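Local coordinates for protein response regulator aspartate phosphatase H (Bacillus subtilis, PDB 3Q15) that dephosphorylates the sporulation phosphotransferase Spo0F and also acts on the response regulator ComA, thereby controlling both sporulation and competence, at residues A6-V12 against D41-E46; A342-E347 against A357-K361. The contacts are given in a common frame with arbitrary orientation. Numbering follows the deposited sequence.

Two contacts of one helical chain show how chemistry follows position. Interaction 1 lies near the surface of the N-terminal 3-helix bundle, where the start of the chain meets the loop joining the second and third helices; it combines main-chain hydrogen bonds and a carboxylate at a helix start with apolar packing. Interaction 2 is buried between the two antiparallel helices of the last TPR hairpin and relies on alanines against aromatic rings, plus one side-chain hydrogen bond. They share no helix: the centres of interactions 1 and 2 are about 43 Å apart, on opposite sides of the chain's centre. Each also reaches a partner chain: Spo0F in the first, the second RapH subunit in the other.

Interaction 1: residues A6-V12 against D41-E46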
loop_
_atom_site.group_PDB
_atom_site.type_symbol
_atom_site.label_atom_id
_atom_site.label_comp_id
_atom_site.label_asym_id
_atom_site.label_seq_id
_atom_site.Cartn_x
_atom_site.Cartn_y
_atom_site.Cartn_z
ATOM N N ALA A 6 -14.699 -20.175 -17.800
ATOM C CA ALA A 6 -14.239 -18.940 -18.424
ATOM C C ALA A 6 -12.812 -18.608 -18.004
ATOM O O ALA A 6 -12.475 -18.659 -16.820
ATOM C CB ALA A 6 -15.174 -17.789 -18.082
ATOM N N ILE A 7 -11.979 -18.263 -18.979
ATOM C CA ILE A 7 -10.581 -17.937 -18.724
ATOM C C ILE A 7 -10.427 -16.494 -18.250
ATOM O O ILE A 7 -10.875 -15.567 -18.922
ATOM C CB ILE A 7 -9.727 -18.132 -19.992
ATOM C CG1 ILE A 7 -9.982 -19.513 -20.604
ATOM C CG2 ILE A 7 -8.251 -17.937 -19.680
ATOM C CD1 ILE A 7 -9.243 -19.753 -21.908
ATOM N N PRO A 8 -9.794 -16.302 -17.083
ATOM C CA PRO A 8 -9.512 -14.954 -16.576
ATOM C C PRO A 8 -8.647 -14.179 -17.563
ATOM O O PRO A 8 -7.683 -14.733 -18.084
ATOM C CB PRO A 8 -8.725 -15.220 -15.291
ATOM C CG PRO A 8 -9.095 -16.606 -14.885
ATOM C CD PRO A 8 -9.344 -17.356 -16.158
ATOM N N SER A 9 -8.990 -12.916 -17.804
ATOM C CA SER A 9 -8.284 -12.093 -18.783
ATOM C C SER A 9 -6.826 -11.843 -18.407
ATOM O O SER A 9 -5.999 -11.559 -19.272
ATOM C CB SER A 9 -9.003 -10.758 -18.979
ATOM O OG SER A 9 -9.050 -10.028 -17.766
ATOM N N SER A 10 -6.516 -11.938 -17.119
ATOM C CA SER A 10 -5.143 -11.787 -16.653
ATOM C C SER A 10 -4.290 -12.957 -17.136
ATOM O O SER A 10 -3.112 -12.791 -17.464
ATOM C CB SER A 10 -5.103 -11.712 -15.129
ATOM O OG SER A 10 -5.506 -12.943 -14.563
ATOM N N ARG A 11 -4.893 -14.141 -17.175
ATOM C CA ARG A 11 -4.219 -15.323 -17.691
ATOM C C ARG A 11 -3.891 -15.122 -19.163
ATOM O O ARG A 11 -2.795 -15.447 -19.612
ATOM C CB ARG A 11 -5.086 -16.570 -17.506
ATOM C CG ARG A 11 -4.367 -17.874 -17.819
ATOM C CD ARG A 11 -5.296 -19.065 -17.656
ATOM N NE ARG A 11 -5.817 -19.171 -16.296
ATOM C CZ ARG A 11 -6.826 -19.962 -15.941
ATOM N NH1 ARG A 11 -7.434 -20.715 -16.849
ATOM N NH2 ARG A 11 -7.233 -19.996 -14.679
ATOM N N VAL A 12 -4.840 -14.576 -19.915
ATOM C CA VAL A 12 -4.612 -14.307 -21.329
ATOM C C VAL A 12 -3.600 -13.177 -21.502
ATOM O O VAL A 12 -2.822 -13.160 -22.460
ATOM C CB VAL A 12 -5.916 -13.960 -22.059
ATOM C CG1 VAL A 12 -5.632 -13.619 -23.515
ATOM C CG2 VAL A 12 -6.895 -15.118 -21.960
ATOM N N ASP A 41 -7.860 -18.553 -26.790
ATOM C CA ASP A 41 -8.206 -18.292 -25.398
ATOM C C ASP A 41 -9.243 -17.180 -25.266
ATOM O O ASP A 41 -10.135 -17.250 -24.420
ATOM C CB ASP A 41 -6.957 -17.942 -24.583
ATOM C CG ASP A 41 -5.934 -19.064 -24.570
ATOM O OD1 ASP A 41 -4.745 -18.782 -24.311
ATOM O OD2 ASP A 41 -6.319 -20.225 -24.825
ATOM N N ILE A 42 -9.119 -16.156 -26.106
ATOM C CA ILE A 42 -10.041 -15.023 -26.074
ATOM C C ILE A 42 -11.488 -15.441 -26.350
ATOM O O ILE A 42 -12.429 -14.859 -25.806
ATOM C CB ILE A 42 -9.610 -13.917 -27.057
ATOM C CG1 ILE A 42 -8.310 -13.269 -26.575
ATOM C CG2 ILE A 42 -10.701 -12.876 -27.200
ATOM C CD1 ILE A 42 -7.834 -12.133 -27.438
ATOM N N GLN A 43 -11.659 -16.462 -27.184
ATOM C CA GLN A 43 -12.987 -16.968 -27.513
ATOM C C GLN A 43 -13.669 -17.585 -26.293
ATOM O O GLN A 43 -14.866 -17.865 -26.317
ATOM C CB GLN A 43 -12.902 -17.997 -28.643
ATOM C CG GLN A 43 -12.223 -17.480 -29.902
ATOM C CD GLN A 43 -12.160 -18.524 -31.002
ATOM O OE1 GLN A 43 -12.766 -19.592 -30.897
ATOM N NE2 GLN A 43 -11.424 -18.219 -32.064
ATOM N N GLN A 44 -12.896 -17.796 -25.231
ATOM C CA GLN A 44 -13.416 -18.368 -23.992
ATOM C C GLN A 44 -13.094 -17.472 -22.796
ATOM O O GLN A 44 -13.251 -17.877 -21.644
ATOM C CB GLN A 44 -12.834 -19.767 -23.766
ATOM C CG GLN A 44 -13.242 -20.797 -24.811
ATOM C CD GLN A 44 -14.684 -21.243 -24.662
ATOM O OE1 GLN A 44 -15.489 -21.101 -25.584
ATOM N NE2 GLN A 44 -15.018 -21.793 -23.499
ATOM N N MET A 45 -12.645 -16.253 -23.076
ATOM C CA MET A 45 -12.210 -15.336 -22.027
ATOM C C MET A 45 -13.363 -14.524 -21.449
ATOM O O MET A 45 -14.302 -14.167 -22.160
ATOM C CB MET A 45 -11.138 -14.385 -22.566
ATOM C CG MET A 45 -10.568 -13.427 -21.527
ATOM S SD MET A 45 -9.439 -12.214 -22.239
ATOM C CE MET A 45 -10.570 -11.230 -23.223
ATOM N N GLU A 46 -13.283 -14.231 -20.154
ATOM C CA GLU A 46 -14.215 -13.305 -19.527
ATOM C C GLU A 46 -14.112 -11.955 -20.227
ATOM O O GLU A 46 -13.073 -11.626 -20.804
ATOM C CB GLU A 46 -13.894 -13.146 -18.040
ATOM C CG GLU A 46 -12.535 -12.521 -17.770
ATOM C CD GLU A 46 -12.298 -12.239 -16.299
ATOM O OE1 GLU A 46 -11.231 -11.679 -15.962
ATOM O OE2 GLU A 46 -13.181 -12.575 -15.482
#
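Two main-chain hydrogen bonds tie the first ordered residues to segment 41-46, the end of helix 28-41 and the following loop: Ile7 N donates to Gln44 O (3.0 Å) and Glu46 N donates to Ile7 O (3.0 Å). Both are nearly straight, and they make a single beta bridge between Ile7 and Met45, whose CA atoms stand 4.5 Å apart, in a chain otherwise without strands. The bridge pins the N-terminus of the 3-helix bundle to the connection between its second and third helices. CA-H...O contacts flank it, from Ala6 CA to Gln44 O and from Met45 CA to Ile7 O.

A third bond serves the helix that begins at Ser9. With Pro8 at the N-cap position, lacking a side-chain acceptor, Glu46 reaches over from the loop and its OE1 accepts from Ser9 N at 3.2 Å, satisfying an amide of the first turn. The hydroxyl of Ser9 is hydrogen-bonded to Asp48, two residues further along the same loop, and Asp41 forms a salt bridge with Lys15 of the first helix.

Beneath these polar links the side chains close up. Val12 points toward segment 41-46 and packs on Ile42 (CG1 to CG1, 4.1 Å), while Val12 and Met45 both touch Leu51 of helix 49-67, so the contact continues into the third helix. Met45 also packs on an aromatic side chain of the bound Spo0F, placing this junction beside the target protein. Ile7, in the mt rotamer, runs back along the end of helix 28-41 until its CD1 lies 4.0 Å from Asp41 CB.

Interaction 2: residues A342-E347 against A357-K361; sequences AAAVFE and AFYRK
Small residues on one helix make hollows for large ones on its neighbour. Segments 342-347 and 357-361 are both alpha-helical and run antiparallel, their axes 9.0 Å apart at a crossing angle of -164°; Ala343 and Phe358 mark the register, CA to CA 5.3 Å. Phe358 (chi1 m, chi2 101°) points toward the first helix, offering a ring face to Ala342, whose CB sits 3.5 Å from the ring centroid, a CH-pi contact almost on the normal. This is the helix-pair packing of a TPR hairpin, here within the predicted sixth repeat. Ala343 CB lies over the Tyr359 ring, 3.8 Å from its centroid. Phe346 (chi1 m, chi2 -72°) meets Phe358 rim to rim, planes at 12° and CE2 to CE1 3.3 Å, and helix 316-328 touches both rings. Tyr359 (chi1 m, chi2 -43°) leaves its backbone sideways, yet its OH donates to OE1 of Glu347 (mt, chi1 -85°) at 2.6 Å. The same OE1 pairs with Arg360 of the second subunit, whose Tyr359 ring meets this one.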
loop_
_atom_site.group_PDB
_atom_site.type_symbol
_atom_site.label_atom_id
_atom_site.label_comp_id
_atom_site.label_asym_id
_atom_site.label_seq_id
_atom_site.Cartn_x
_atom_site.Cartn_y
_atom_site.Cartn_z
ATOM N N ALA A 342 -25.215 -16.486 16.024
ATOM C CA ALA A 342 -25.544 -17.596 16.914
ATOM C C ALA A 342 -25.157 -17.294 18.361
ATOM O O ALA A 342 -25.905 -17.599 19.285
ATOM C CB ALA A 342 -24.883 -18.884 16.431
ATOM N N ALA A 343 -23.989 -16.688 18.552
ATOM C CA ALA A 343 -23.519 -16.351 19.891
ATOM C C ALA A 343 -24.468 -15.376 20.579
ATOM O O ALA A 343 -24.730 -15.497 21.775
ATOM C CB ALA A 343 -22.118 -15.777 19.838
ATOM N N ALA A 344 -24.976 -14.409 19.822
ATOM C CA ALA A 344 -25.885 -13.408 20.371
ATOM C C ALA A 344 -27.243 -14.018 20.706
ATOM O O ALA A 344 -27.841 -13.707 21.741
ATOM C CB ALA A 344 -26.048 -12.245 19.400
ATOM N N VAL A 345 -27.729 -14.888 19.828
ATOM C CA VAL A 345 -28.998 -15.566 20.063
ATOM C C VAL A 345 -28.946 -16.406 21.339
ATOM O O VAL A 345 -29.854 -16.343 22.165
ATOM C CB VAL A 345 -29.403 -16.451 18.868
ATOM C CG1 VAL A 345 -30.636 -17.288 19.208
ATOM C CG2 VAL A 345 -29.654 -15.595 17.635
ATOM N N PHE A 346 -27.885 -17.188 21.508
ATOM C CA PHE A 346 -27.774 -18.025 22.700
ATOM C C PHE A 346 -27.591 -17.205 23.977
ATOM O O PHE A 346 -28.167 -17.532 25.017
ATOM C CB PHE A 346 -26.672 -19.076 22.550
ATOM C CG PHE A 346 -27.055 -20.229 21.666
ATOM C CD1 PHE A 346 -27.971 -21.177 22.095
ATOM C CD2 PHE A 346 -26.496 -20.370 20.405
ATOM C CE1 PHE A 346 -28.324 -22.239 21.279
ATOM C CE2 PHE A 346 -26.843 -21.429 19.586
ATOM C CZ PHE A 346 -27.756 -22.364 20.022
ATOM N N GLU A 347 -26.799 -16.142 23.903
ATOM C CA GLU A 347 -26.653 -15.243 25.043
ATOM C C GLU A 347 -28.004 -14.707 25.507
ATOM O O GLU A 347 -28.240 -14.555 26.704
ATOM C CB GLU A 347 -25.735 -14.067 24.706
ATOM C CG GLU A 347 -24.255 -14.338 24.889
ATOM C CD GLU A 347 -23.423 -13.080 24.727
ATOM O OE1 GLU A 347 -22.212 -13.117 25.021
ATOM O OE2 GLU A 347 -23.989 -12.048 24.307
ATOM N N ALA A 357 -19.000 -21.415 22.749
ATOM C CA ALA A 357 -18.634 -22.281 21.631
ATOM C C ALA A 357 -18.603 -21.518 20.305
ATOM O O ALA A 357 -17.682 -21.681 19.505
ATOM C CB ALA A 357 -19.580 -23.471 21.543
ATOM N N PHE A 358 -19.613 -20.684 20.078
ATOM C CA PHE A 358 -19.680 -19.917 18.842
ATOM C C PHE A 358 -18.665 -18.785 18.815
ATOM O O PHE A 358 -18.117 -18.473 17.764
ATOM C CB PHE A 358 -21.100 -19.415 18.577
ATOM C CG PHE A 358 -22.025 -20.488 18.089
ATOM C CD1 PHE A 358 -22.916 -21.097 18.950
ATOM C CD2 PHE A 358 -21.976 -20.912 16.772
ATOM C CE1 PHE A 358 -23.755 -22.096 18.503
ATOM C CE2 PHE A 358 -22.813 -21.911 16.319
ATOM C CZ PHE A 358 -23.702 -22.504 17.186
ATOM N N TYR A 359 -18.402 -18.184 19.970
ATOM C CA TYR A 359 -17.371 -17.158 20.064
ATOM C C TYR A 359 -16.008 -17.724 19.658
ATOM O O TYR A 359 -15.215 -17.044 19.009
ATOM C CB TYR A 359 -17.303 -16.580 21.482
ATOM C CG TYR A 359 -18.361 -15.540 21.795
ATOM C CD1 TYR A 359 -18.682 -14.553 20.875
ATOM C CD2 TYR A 359 -19.037 -15.549 23.010
ATOM C CE1 TYR A 359 -19.639 -13.604 21.152
ATOM C CE2 TYR A 359 -20.003 -14.598 23.297
ATOM C CZ TYR A 359 -20.299 -13.630 22.364
ATOM O OH TYR A 359 -21.257 -12.680 22.638
ATOM N N ARG A 360 -15.741 -18.972 20.035
ATOM C CA ARG A 360 -14.494 -19.623 19.647
ATOM C C ARG A 360 -14.434 -19.858 18.137
ATOM O O ARG A 360 -13.370 -19.760 17.525
ATOM C CB ARG A 360 -14.296 -20.944 20.400
ATOM C CG ARG A 360 -14.034 -20.791 21.897
ATOM C CD ARG A 360 -13.490 -22.086 22.534
ATOM N NE ARG A 360 -14.370 -23.236 22.331
ATOM C CZ ARG A 360 -15.422 -23.521 23.095
ATOM N NH1 ARG A 360 -15.728 -22.739 24.119
ATOM N NH2 ARG A 360 -16.172 -24.586 22.835
ATOM N N LYS A 361 -15.580 -20.176 17.544
ATOM C CA LYS A 361 -15.670 -20.348 16.102
ATOM C C LYS A 361 -15.421 -19.012 15.405
ATOM O O LYS A 361 -14.836 -18.960 14.320
ATOM C CB LYS A 361 -17.041 -20.894 15.699
ATOM C CG LYS A 361 -17.400 -22.244 16.304
ATOM C CD LYS A 361 -18.716 -22.762 15.740
ATOM C CE LYS A 361 -19.281 -23.897 16.583
ATOM N NZ LYS A 361 -18.349 -25.057 16.669
#